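Local atomic coordinates of FBP protein (Leishmania major, PDB entry 5OEZ), a protein that probably catalyses the hydrolysis of beta-D-fructose 1,6-bisphosphate to beta-D-fructose 6-phosphate and phosphate, a magnesium-dependent step of gluconeogenesis. Residues C[220-232]-C[263-275]. Residues are numbered along the deposited sequence; the frame is centred on the assembly and turned at random.
Sequences GNYGKWEPWFKEY and GGIFCYPKDANQV
Phe-229 and Pro-269 lead a helix-on-sheet packing contact in the C-terminal half of the FBPase fold. The start of helix 227-238 and the 3-10 segment before it lie against strand 265-268 and the loop that follows. Pro-269 fills the corner between two rings set nearly at right angles. Its CB sits squarely over the Phe-229 ring, 3.8 Å from the centroid and 3° off the normal, a CH-pi contact. Its CG lies over one face of the indole of Trp-225, 3.4 Å from NE1. Phe-229 CD2 lies over the same indole face, linking the two aromatics. Cys-267 meets Phe-229 differently: its SG lies at the ring edge, 5.0 Å from the centroid, as a sulfur-aromatic contact. Phe-229 has CG anti to its N (chi1 -166°), which carries the ring off the helix toward Cys-267 and Pro-269. Tyr-232 brings its OH to Ile-265, 3.5 Å from both CG2 and CD1.

The other end is held by a backbone bond. Ala-272 N donates a nearly straight hydrogen bond to Lys-224 O (2.9 Å, 163° at the hydrogen). It ties the type I turn 271-274 to the end of the 3-10 segment ahead of the helix. Asp-271 CB packs on Lys-224 CB and touches the indole edge near CD1. Glu-226 OE1 touches Lys-270 CE at 3.4 Å; the charged ends are near but do not touch, and Lys-270 NZ bonds to Ser-302 OG.

Tyr-268 points away from the helix, on the strand face bearing Phe-266. It belongs to the fructose 6-phosphate site, unoccupied here, and touches Tyr-248 and Lys-278. Strand 265-268 runs between strands 214-216 and 317-323. Tyr-321 of the latter packs on Phe-229, Cys-267 and Pro-269, and helix 325-338 adds Cys-331 against Tyr-232 and Ile-265.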
loop_
_atom_site.group_PDB
_atom_site.type_symbol
_atom_site.label_atom_id
_atom_site.label_comp_id
_atom_site.label_asym_id
_atom_site.label_seq_id
_atom_site.Cartn_x
_atom_site.Cartn_y
_atom_site.Cartn_z
ATOM N N GLY C 220 1.224 -28.645 -26.883
ATOM C CA GLY C 220 2.254 -28.393 -27.867
ATOM C C GLY C 220 3.274 -29.516 -27.972
ATOM O O GLY C 220 3.827 -29.734 -29.040
ATOM N N ASN C 221 3.521 -30.217 -26.862
ATOM C CA ASN C 221 4.475 -31.331 -26.804
ATOM C C ASN C 221 3.907 -32.699 -27.212
ATOM O O ASN C 221 4.555 -33.721 -26.988
ATOM C CB ASN C 221 5.061 -31.420 -25.372
ATOM C CG ASN C 221 5.896 -30.207 -25.004
ATOM O OD1 ASN C 221 6.547 -29.611 -25.859
ATOM N ND2 ASN C 221 5.888 -29.836 -23.731
ATOM N N TYR C 222 2.708 -32.708 -27.792
ATOM C CA TYR C 222 1.966 -33.920 -28.134
ATOM C C TYR C 222 2.822 -34.991 -28.799
ATOM O O TYR C 222 2.821 -36.139 -28.369
ATOM C CB TYR C 222 0.800 -33.582 -29.069
ATOM C CG TYR C 222 -0.095 -34.749 -29.376
ATOM C CD1 TYR C 222 -1.119 -35.090 -28.503
ATOM C CD2 TYR C 222 0.073 -35.510 -30.534
ATOM C CE1 TYR C 222 -1.954 -36.163 -28.764
ATOM C CE2 TYR C 222 -0.760 -36.591 -30.809
ATOM C CZ TYR C 222 -1.774 -36.907 -29.918
ATOM O OH TYR C 222 -2.630 -37.962 -30.141
ATOM N N GLY C 223 3.536 -34.607 -29.852
ATOM C CA GLY C 223 4.345 -35.538 -30.617
ATOM C C GLY C 223 5.512 -36.193 -29.885
ATOM O O GLY C 223 6.053 -37.173 -30.367
ATOM N N LYS C 224 5.902 -35.649 -28.735
ATOM C CA LYS C 224 6.993 -36.163 -27.931
ATOM C C LYS C 224 6.517 -37.094 -26.812
ATOM O O LYS C 224 7.346 -37.712 -26.142
ATOM C CB LYS C 224 7.749 -34.992 -27.298
ATOM C CG LYS C 224 8.524 -34.121 -28.294
ATOM C CD LYS C 224 9.006 -32.762 -27.715
ATOM C CE LYS C 224 8.218 -31.541 -28.143
ATOM N NZ LYS C 224 8.934 -30.259 -27.886
ATOM N N TRP C 225 5.205 -37.209 -26.615
ATOM C CA TRP C 225 4.662 -38.013 -25.529
ATOM C C TRP C 225 4.654 -39.507 -25.809
ATOM O O TRP C 225 4.691 -39.926 -26.954
ATOM C CB TRP C 225 3.219 -37.615 -25.251
ATOM C CG TRP C 225 3.033 -36.262 -24.698
ATOM C CD1 TRP C 225 3.954 -35.498 -24.038
ATOM C CD2 TRP C 225 1.821 -35.510 -24.714
ATOM N NE1 TRP C 225 3.390 -34.307 -23.665
ATOM C CE2 TRP C 225 2.082 -34.291 -24.067
ATOM C CE3 TRP C 225 0.542 -35.741 -25.235
ATOM C CZ2 TRP C 225 1.115 -33.316 -23.907
ATOM C CZ3 TRP C 225 -0.418 -34.769 -25.074
ATOM C CH2 TRP C 225 -0.130 -33.573 -24.415
ATOM N N GLU C 226 4.554 -40.286 -24.737
ATOM C CA GLU C 226 4.388 -41.731 -24.808
ATOM C C GLU C 226 2.995 -42.038 -25.339
ATOM O O GLU C 226 2.054 -41.297 -25.040
ATOM C CB GLU C 226 4.558 -42.369 -23.418
ATOM C CG GLU C 226 5.992 -42.333 -22.915
ATOM C CD GLU C 226 6.159 -43.050 -21.587
ATOM O OE1 GLU C 226 5.725 -42.508 -20.543
ATOM O OE2 GLU C 226 6.748 -44.151 -21.579
ATOM N N PRO C 227 2.847 -43.123 -26.116
ATOM C CA PRO C 227 1.527 -43.430 -26.697
ATOM C C PRO C 227 0.371 -43.536 -25.695
ATOM O O PRO C 227 -0.706 -43.041 -25.976
ATOM C CB PRO C 227 1.762 -44.766 -27.409
ATOM C CG PRO C 227 3.201 -44.716 -27.810
ATOM C CD PRO C 227 3.923 -43.916 -26.751
ATOM N N TRP C 228 0.590 -44.155 -24.543
ATOM C CA TRP C 228 -0.485 -44.278 -23.572
ATOM C C TRP C 228 -1.041 -42.910 -23.122
ATOM O O TRP C 228 -2.235 -42.776 -22.903
ATOM C CB TRP C 228 -0.068 -45.112 -22.373
ATOM C CG TRP C 228 0.890 -44.456 -21.397
ATOM C CD1 TRP C 228 2.234 -44.640 -21.326
ATOM C CD2 TRP C 228 0.552 -43.550 -20.327
ATOM N NE1 TRP C 228 2.760 -43.902 -20.289
ATOM C CE2 TRP C 228 1.750 -43.218 -19.668
ATOM C CE3 TRP C 228 -0.646 -42.986 -19.873
ATOM C CZ2 TRP C 228 1.785 -42.350 -18.563
ATOM C CZ3 TRP C 228 -0.614 -42.139 -18.794
ATOM C CH2 TRP C 228 0.595 -41.824 -18.147
ATOM N N PHE C 229 -0.175 -41.905 -23.019
ATOM C CA PHE C 229 -0.595 -40.579 -22.610
ATOM C C PHE C 229 -1.304 -39.814 -23.732
ATOM O O PHE C 229 -2.209 -39.021 -23.465
ATOM C CB PHE C 229 0.578 -39.763 -22.050
ATOM C CG PHE C 229 0.142 -38.517 -21.316
ATOM C CD1 PHE C 229 -0.275 -38.587 -19.986
ATOM C CD2 PHE C 229 0.112 -37.294 -21.961
ATOM C CE1 PHE C 229 -0.690 -37.439 -19.308
ATOM C CE2 PHE C 229 -0.320 -36.155 -21.296
ATOM C CZ PHE C 229 -0.712 -36.227 -19.960
ATOM N N LYS C 230 -0.912 -40.050 -24.977
ATOM C CA LYS C 230 -1.676 -39.519 -26.109
ATOM C C LYS C 230 -3.085 -40.069 -26.083
ATOM O O LYS C 230 -4.046 -39.338 -26.302
ATOM C CB LYS C 230 -1.031 -39.885 -27.438
ATOM C CG LYS C 230 0.323 -39.255 -27.682
ATOM C CD LYS C 230 0.821 -39.644 -29.067
ATOM C CE LYS C 230 2.194 -39.079 -29.346
ATOM N NZ LYS C 230 2.765 -39.713 -30.548
ATOM N N GLU C 231 -3.205 -41.368 -25.820
ATOM C CA GLU C 231 -4.521 -42.000 -25.767
ATOM C C GLU C 231 -5.394 -41.416 -24.673
ATOM O O GLU C 231 -6.580 -41.211 -24.882
ATOM C CB GLU C 231 -4.391 -43.516 -25.604
ATOM C CG GLU C 231 -3.826 -44.185 -26.848
ATOM C CD GLU C 231 -3.620 -45.688 -26.698
ATOM O OE1 GLU C 231 -4.253 -46.332 -25.799
ATOM O OE2 GLU C 231 -2.853 -46.240 -27.536
ATOM N N TYR C 232 -4.796 -41.156 -23.526
ATOM C CA TYR C 232 -5.505 -40.565 -22.399
ATOM C C TYR C 232 -6.031 -39.183 -22.762
ATOM O O TYR C 232 -7.198 -38.866 -22.525
ATOM C CB TYR C 232 -4.591 -40.491 -21.169
ATOM C CG TYR C 232 -5.077 -39.572 -20.057
ATOM C CD1 TYR C 232 -6.250 -39.842 -19.373
ATOM C CD2 TYR C 232 -4.354 -38.440 -19.686
ATOM C CE1 TYR C 232 -6.682 -39.023 -18.354
ATOM C CE2 TYR C 232 -4.791 -37.602 -18.676
ATOM C CZ TYR C 232 -5.952 -37.897 -18.009
ATOM O OH TYR C 232 -6.385 -37.080 -16.974
ATOM N N GLY C 263 -10.136 -28.601 -8.300
ATOM C CA GLY C 263 -10.031 -29.992 -8.740
ATOM C C GLY C 263 -9.515 -30.094 -10.165
ATOM O O GLY C 263 -9.328 -29.080 -10.845
ATOM N N GLY C 264 -9.275 -31.327 -10.602
ATOM C CA GLY C 264 -8.754 -31.598 -11.927
ATOM C C GLY C 264 -7.468 -32.388 -11.868
ATOM O O GLY C 264 -7.169 -33.076 -10.877
ATOM N N ILE C 265 -6.710 -32.297 -12.953
ATOM C CA ILE C 265 -5.427 -32.955 -13.078
ATOM C C ILE C 265 -4.419 -31.995 -13.674
ATOM O O ILE C 265 -4.731 -31.255 -14.613
ATOM C CB ILE C 265 -5.511 -34.308 -13.882
ATOM C CG1 ILE C 265 -4.219 -35.116 -13.701
ATOM C CG2 ILE C 265 -5.807 -34.083 -15.350
ATOM C CD1 ILE C 265 -4.314 -36.562 -14.157
ATOM N N PHE C 266 -3.200 -32.049 -13.132
ATOM C CA PHE C 266 -2.043 -31.364 -13.686
ATOM C C PHE C 266 -0.993 -32.405 -14.078
ATOM O O PHE C 266 -0.629 -33.234 -13.244
ATOM C CB PHE C 266 -1.460 -30.397 -12.642
ATOM C CG PHE C 266 -0.222 -29.706 -13.099
ATOM C CD1 PHE C 266 -0.295 -28.687 -14.047
ATOM C CD2 PHE C 266 1.032 -30.116 -12.635
ATOM C CE1 PHE C 266 0.855 -28.060 -14.510
ATOM C CE2 PHE C 266 2.189 -29.505 -13.105
ATOM C CZ PHE C 266 2.097 -28.479 -14.045
ATOM N N CYS C 267 -0.464 -32.314 -15.299
ATOM C CA CYS C 267 0.514 -33.298 -15.816
ATOM C C CYS C 267 1.743 -32.649 -16.440
ATOM O O CYS C 267 1.632 -31.695 -17.201
ATOM C CB CYS C 267 -0.117 -34.179 -16.873
ATOM S SG CYS C 267 -1.557 -35.083 -16.359
ATOM N N TYR C 268 2.910 -33.145 -16.043
ATOM C CA TYR C 268 4.128 -33.013 -16.835
ATOM C C TYR C 268 4.579 -34.428 -17.142
ATOM O O TYR C 268 5.362 -35.008 -16.380
ATOM C CB TYR C 268 5.246 -32.290 -16.134
ATOM C CG TYR C 268 5.202 -30.778 -16.128
ATOM C CD1 TYR C 268 5.350 -30.036 -17.299
ATOM C CD2 TYR C 268 5.083 -30.080 -14.927
ATOM C CE1 TYR C 268 5.322 -28.637 -17.278
ATOM C CE2 TYR C 268 5.077 -28.691 -14.895
ATOM C CZ TYR C 268 5.188 -27.970 -16.071
ATOM O OH TYR C 268 5.169 -26.595 -16.035
ATOM N N PRO C 269 4.074 -34.979 -18.244
ATOM C CA PRO C 269 4.344 -36.361 -18.573
ATOM C C PRO C 269 5.735 -36.539 -19.104
ATOM O O PRO C 269 6.397 -35.570 -19.447
ATOM C CB PRO C 269 3.354 -36.648 -19.699
ATOM C CG PRO C 269 3.242 -35.353 -20.411
ATOM C CD PRO C 269 3.364 -34.286 -19.340
ATOM N N LYS C 270 6.172 -37.790 -19.151
ATOM C CA LYS C 270 7.444 -38.131 -19.752
ATOM C C LYS C 270 7.364 -37.797 -21.251
ATOM O O LYS C 270 6.347 -38.013 -21.897
ATOM C CB LYS C 270 7.717 -39.618 -19.539
ATOM C CG LYS C 270 9.165 -40.050 -19.722
ATOM C CD LYS C 270 9.397 -41.555 -19.886
ATOM C CE LYS C 270 8.683 -42.435 -18.873
ATOM N NZ LYS C 270 9.302 -42.394 -17.524
ATOM N N ASP C 271 8.431 -37.252 -21.786
ATOM C CA ASP C 271 8.508 -37.007 -23.209
ATOM C C ASP C 271 9.925 -37.288 -23.690
ATOM O O ASP C 271 10.890 -37.218 -22.912
ATOM C CB ASP C 271 7.933 -35.641 -23.664
ATOM C CG ASP C 271 8.803 -34.480 -23.395
ATOM O OD1 ASP C 271 9.984 -34.466 -23.769
ATOM O OD2 ASP C 271 8.217 -33.504 -22.938
ATOM N N ALA C 272 10.023 -37.606 -24.976
ATOM C CA ALA C 272 11.288 -37.999 -25.609
ATOM C C ALA C 272 12.458 -37.008 -25.424
ATOM O O ALA C 272 13.608 -37.424 -25.335
ATOM C CB ALA C 272 11.048 -38.276 -27.076
ATOM N N ASN C 273 12.179 -35.709 -25.355
ATOM C CA ASN C 273 13.256 -34.736 -25.060
ATOM C C ASN C 273 13.908 -34.870 -23.686
ATOM O O ASN C 273 15.114 -34.606 -23.543
ATOM C CB ASN C 273 12.772 -33.297 -25.038
ATOM C CG ASN C 273 12.660 -32.677 -26.390
ATOM O OD1 ASN C 273 11.887 -31.739 -26.589
ATOM N ND2 ASN C 273 13.427 -33.180 -27.333
ATOM N N GLN C 274 13.080 -35.188 -22.687
ATOM C CA GLN C 274 13.502 -35.176 -21.265
ATOM C C GLN C 274 13.602 -36.635 -20.847
ATOM O O GLN C 274 12.618 -37.355 -20.861
ATOM C CB GLN C 274 12.562 -34.400 -20.282
ATOM C CG GLN C 274 11.542 -33.349 -20.831
ATOM C CD GLN C 274 11.783 -31.940 -20.303
ATOM O OE1 GLN C 274 12.876 -31.597 -19.830
ATOM N NE2 GLN C 274 10.747 -31.114 -20.374
ATOM N N VAL C 275 14.777 -37.107 -20.465
ATOM C CA VAL C 275 14.934 -38.536 -20.290
ATOM C C VAL C 275 14.533 -38.964 -18.908
ATOM O O VAL C 275 14.410 -40.149 -18.693
ATOM C CB VAL C 275 16.409 -38.941 -20.545
ATOM C CG1 VAL C 275 17.353 -38.347 -19.494
ATOM C CG2 VAL C 275 16.630 -40.454 -20.678
#